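PDB 3SN4: putative L-alanine-DL-glutamate epimerase from Burkholderia xenovorans LB400, which probably acts as a magnesium-dependent racemase or epimerase of the mandelate racemase/muconate lactonizing enzyme family and binds 2-oxoglutarate. Local coordinates for the 2-oxoglutaric acid site. Coordinates in Å, arbitrary orientation; residue numbers count along the deposited sequence, not the author numbering.

The 2-oxoglutaric acid site. Residues 41, 125, 163, 165, 178, 181, 219, 221, 245, 269, 318, 320, 343. With AKG (2-oxoglutaric acid), chain B; MG (magnesium ion), chain C.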
# COMPACT_ATOMS: atom_id res chain seq x y z
N PHE A 41 -15.60 -30.89 16.93
CA PHE A 41 -15.35 -29.45 16.77
C PHE A 41 -15.53 -29.04 15.32
O PHE A 41 -14.57 -28.72 14.60
CB PHE A 41 -13.97 -29.07 17.30
CG PHE A 41 -13.79 -27.58 17.52
CD1 PHE A 41 -14.77 -26.84 18.19
CD2 PHE A 41 -12.65 -26.93 17.09
CE1 PHE A 41 -14.60 -25.48 18.40
CE2 PHE A 41 -12.47 -25.56 17.31
CZ PHE A 41 -13.46 -24.84 17.95
N HIS A 125 -10.88 -23.76 29.85
CA HIS A 125 -12.30 -24.02 30.09
C HIS A 125 -12.61 -24.06 31.58
O HIS A 125 -13.23 -24.99 32.08
CB HIS A 125 -12.71 -25.34 29.42
CG HIS A 125 -12.54 -25.30 27.95
ND1 HIS A 125 -11.44 -25.82 27.31
CD2 HIS A 125 -13.30 -24.73 26.98
CE1 HIS A 125 -11.54 -25.60 26.01
NE2 HIS A 125 -12.66 -24.94 25.79
N LYS A 163 -8.48 -19.90 31.84
CA LYS A 163 -9.22 -19.35 30.70
C LYS A 163 -10.71 -19.65 30.79
O LYS A 163 -11.09 -20.82 30.94
CB LYS A 163 -8.69 -19.86 29.36
CG LYS A 163 -9.20 -19.04 28.17
CD LYS A 163 -8.47 -19.30 26.86
CE LYS A 163 -8.98 -20.58 26.16
NZ LYS A 163 -8.08 -21.01 25.04
N ASN A 165 -14.87 -18.43 29.20
CA ASN A 165 -15.60 -18.07 27.98
C ASN A 165 -16.73 -17.09 28.34
O ASN A 165 -16.55 -16.32 29.26
CB ASN A 165 -16.11 -19.33 27.28
CG ASN A 165 -15.00 -20.29 26.97
OD1 ASN A 165 -14.54 -21.03 27.85
ND2 ASN A 165 -14.57 -20.31 25.71
N ARG A 178 -22.99 -18.84 23.05
CA ARG A 178 -22.16 -19.40 21.96
C ARG A 178 -22.83 -19.26 20.59
O ARG A 178 -22.92 -20.23 19.85
CB ARG A 178 -21.86 -20.87 22.24
CG ARG A 178 -20.89 -21.07 23.39
CD ARG A 178 -21.02 -22.44 24.04
NE ARG A 178 -20.85 -23.56 23.11
CZ ARG A 178 -19.68 -23.95 22.59
NH1 ARG A 178 -19.66 -25.00 21.77
NH2 ARG A 178 -18.53 -23.30 22.88
N PHE A 181 -21.58 -20.65 17.30
CA PHE A 181 -21.82 -22.07 17.09
C PHE A 181 -23.32 -22.42 17.16
O PHE A 181 -23.73 -23.58 17.41
CB PHE A 181 -20.99 -22.87 18.12
CG PHE A 181 -19.49 -22.65 18.05
CD1 PHE A 181 -18.83 -22.44 16.83
CD2 PHE A 181 -18.70 -22.74 19.22
CE1 PHE A 181 -17.44 -22.28 16.77
CE2 PHE A 181 -17.32 -22.58 19.17
CZ PHE A 181 -16.67 -22.34 17.93
N ASP A 219 -11.68 -16.21 26.22
CA ASP A 219 -11.91 -16.70 24.86
C ASP A 219 -13.30 -16.31 24.43
O ASP A 219 -14.29 -16.68 25.08
CB ASP A 219 -11.69 -18.20 24.79
CG ASP A 219 -11.55 -18.74 23.37
OD1 ASP A 219 -11.90 -18.06 22.37
OD2 ASP A 219 -11.09 -19.90 23.25
N ASN A 221 -14.06 -16.84 21.06
CA ASN A 221 -14.27 -17.79 19.94
C ASN A 221 -14.78 -17.01 18.71
O ASN A 221 -14.23 -15.95 18.41
CB ASN A 221 -15.20 -18.93 20.34
CG ASN A 221 -14.66 -19.77 21.47
OD1 ASN A 221 -15.03 -19.59 22.63
ND2 ASN A 221 -13.78 -20.72 21.14
N GLU A 245 -9.01 -13.92 23.24
CA GLU A 245 -8.92 -14.83 22.13
C GLU A 245 -10.13 -14.63 21.26
O GLU A 245 -11.27 -14.64 21.73
CB GLU A 245 -8.87 -16.24 22.68
CG GLU A 245 -8.44 -17.35 21.72
CD GLU A 245 -8.15 -18.65 22.49
OE1 GLU A 245 -8.34 -19.72 21.92
OE2 GLU A 245 -7.75 -18.59 23.68
N GLU A 269 -6.50 -20.56 15.95
CA GLU A 269 -6.58 -21.98 16.33
C GLU A 269 -7.20 -22.86 15.26
O GLU A 269 -7.04 -24.09 15.27
CB GLU A 269 -7.34 -22.17 17.66
CG GLU A 269 -8.86 -22.09 17.56
CD GLU A 269 -9.57 -22.07 18.92
OE1 GLU A 269 -10.77 -22.46 18.95
OE2 GLU A 269 -8.97 -21.67 19.95
N HIS A 318 -3.10 -25.39 20.65
CA HIS A 318 -4.51 -25.62 20.93
C HIS A 318 -4.66 -27.03 21.45
O HIS A 318 -4.39 -27.99 20.74
CB HIS A 318 -5.29 -25.48 19.63
CG HIS A 318 -6.76 -25.36 19.81
ND1 HIS A 318 -7.65 -25.68 18.81
CD2 HIS A 318 -7.49 -24.98 20.88
CE1 HIS A 318 -8.88 -25.46 19.25
NE2 HIS A 318 -8.81 -25.05 20.51
N PHE A 320 -7.40 -29.14 23.82
CA PHE A 320 -8.60 -29.29 24.63
C PHE A 320 -9.30 -30.63 24.42
O PHE A 320 -10.54 -30.73 24.47
CB PHE A 320 -9.57 -28.11 24.43
CG PHE A 320 -10.37 -28.15 23.14
CD1 PHE A 320 -11.75 -28.28 23.17
CD2 PHE A 320 -9.75 -28.01 21.90
CE1 PHE A 320 -12.50 -28.32 21.98
CE2 PHE A 320 -10.51 -28.04 20.71
CZ PHE A 320 -11.88 -28.19 20.76
N GLU A 343 -1.92 -24.69 26.59
CA GLU A 343 -3.30 -24.90 27.03
C GLU A 343 -3.44 -26.31 27.56
O GLU A 343 -2.92 -27.26 26.99
CB GLU A 343 -4.26 -24.75 25.87
CG GLU A 343 -5.73 -24.94 26.23
CD GLU A 343 -6.68 -24.65 25.09
OE1 GLU A 343 -6.26 -24.71 23.91
OE2 GLU A 343 -7.86 -24.33 25.39
C1 AKG B . -10.04 -23.39 22.92
O1 AKG B . -9.71 -24.46 23.49
O2 AKG B . -9.32 -22.34 23.05
C2 AKG B . -11.24 -23.33 22.05
O5 AKG B . -11.66 -22.26 21.62
C3 AKG B . -11.98 -24.56 21.58
C4 AKG B . -13.23 -25.03 22.34
C5 AKG B . -14.39 -24.09 22.65
O3 AKG B . -14.22 -23.26 23.57
O4 AKG B . -15.48 -24.21 22.01
MG MG C . -10.12 -20.79 21.60
O HOH W 1 -10.97 -19.47 20.29
O HOH W 2 -6.42 -21.81 22.48
O HOH W 3 -12.16 -21.73 24.87
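2-Oxoglutaric acid, almost wholly buried, chelates magnesium through its keto oxygen AKG O5 (2.1 Å from MG) and AKG O2 of the adjoining C1 carboxylate (2.3 Å from MG). Asp219 OD2, Glu245 OE1, Glu269 OE2 and a water bring the coordination close to octahedral. Asp219 and Glu245 come from strands 215-219 and 243-245, each with CG anti to the backbone N, whereas Glu269 takes the crowded position between N and the carbonyl carbon (chi1 79°). Lys163 bends at chi3 (81°) to bring NZ within 2.7 Å of AKG O2 while pairing with the syn lone pair of Glu245 OE2, a grip that would help keep the amine charged. Glu343 OE2 lies 2.7 Å from AKG O1, a spacing that suggests a proton is held between the two carboxylates, and His318 NE2, at its ring edge, points in plane at the same oxygen. Asn221 ND2 donates to the keto oxygen AKG O5 (2.7 Å), bent to 123° at H.

At the distal carboxylate, Arg178 NH2 meets AKG O4 edge-on in the guanidinium plane at 3.3 Å, while His125 NE2 reaches AKG O3, also in its ring plane. The face of Phe320 packs against the methylene chain joining the two carboxylates, with AKG C3 3.7 Å above its ring centre; the Phe41 rim closes on the same methylene.

Farther out, Asp219 OD1 accepts the Asn221 backbone N-H from above its carboxylate plane, and Asn165 ND2 holds Asn221 OD1 (3.2 Å). The pocket thus reads both ends of a dicarboxylate, whose role the structure alone does not show, and places its keto-acid end where magnesium and Lys163 would be expected to stabilise an enolate-like intermediate.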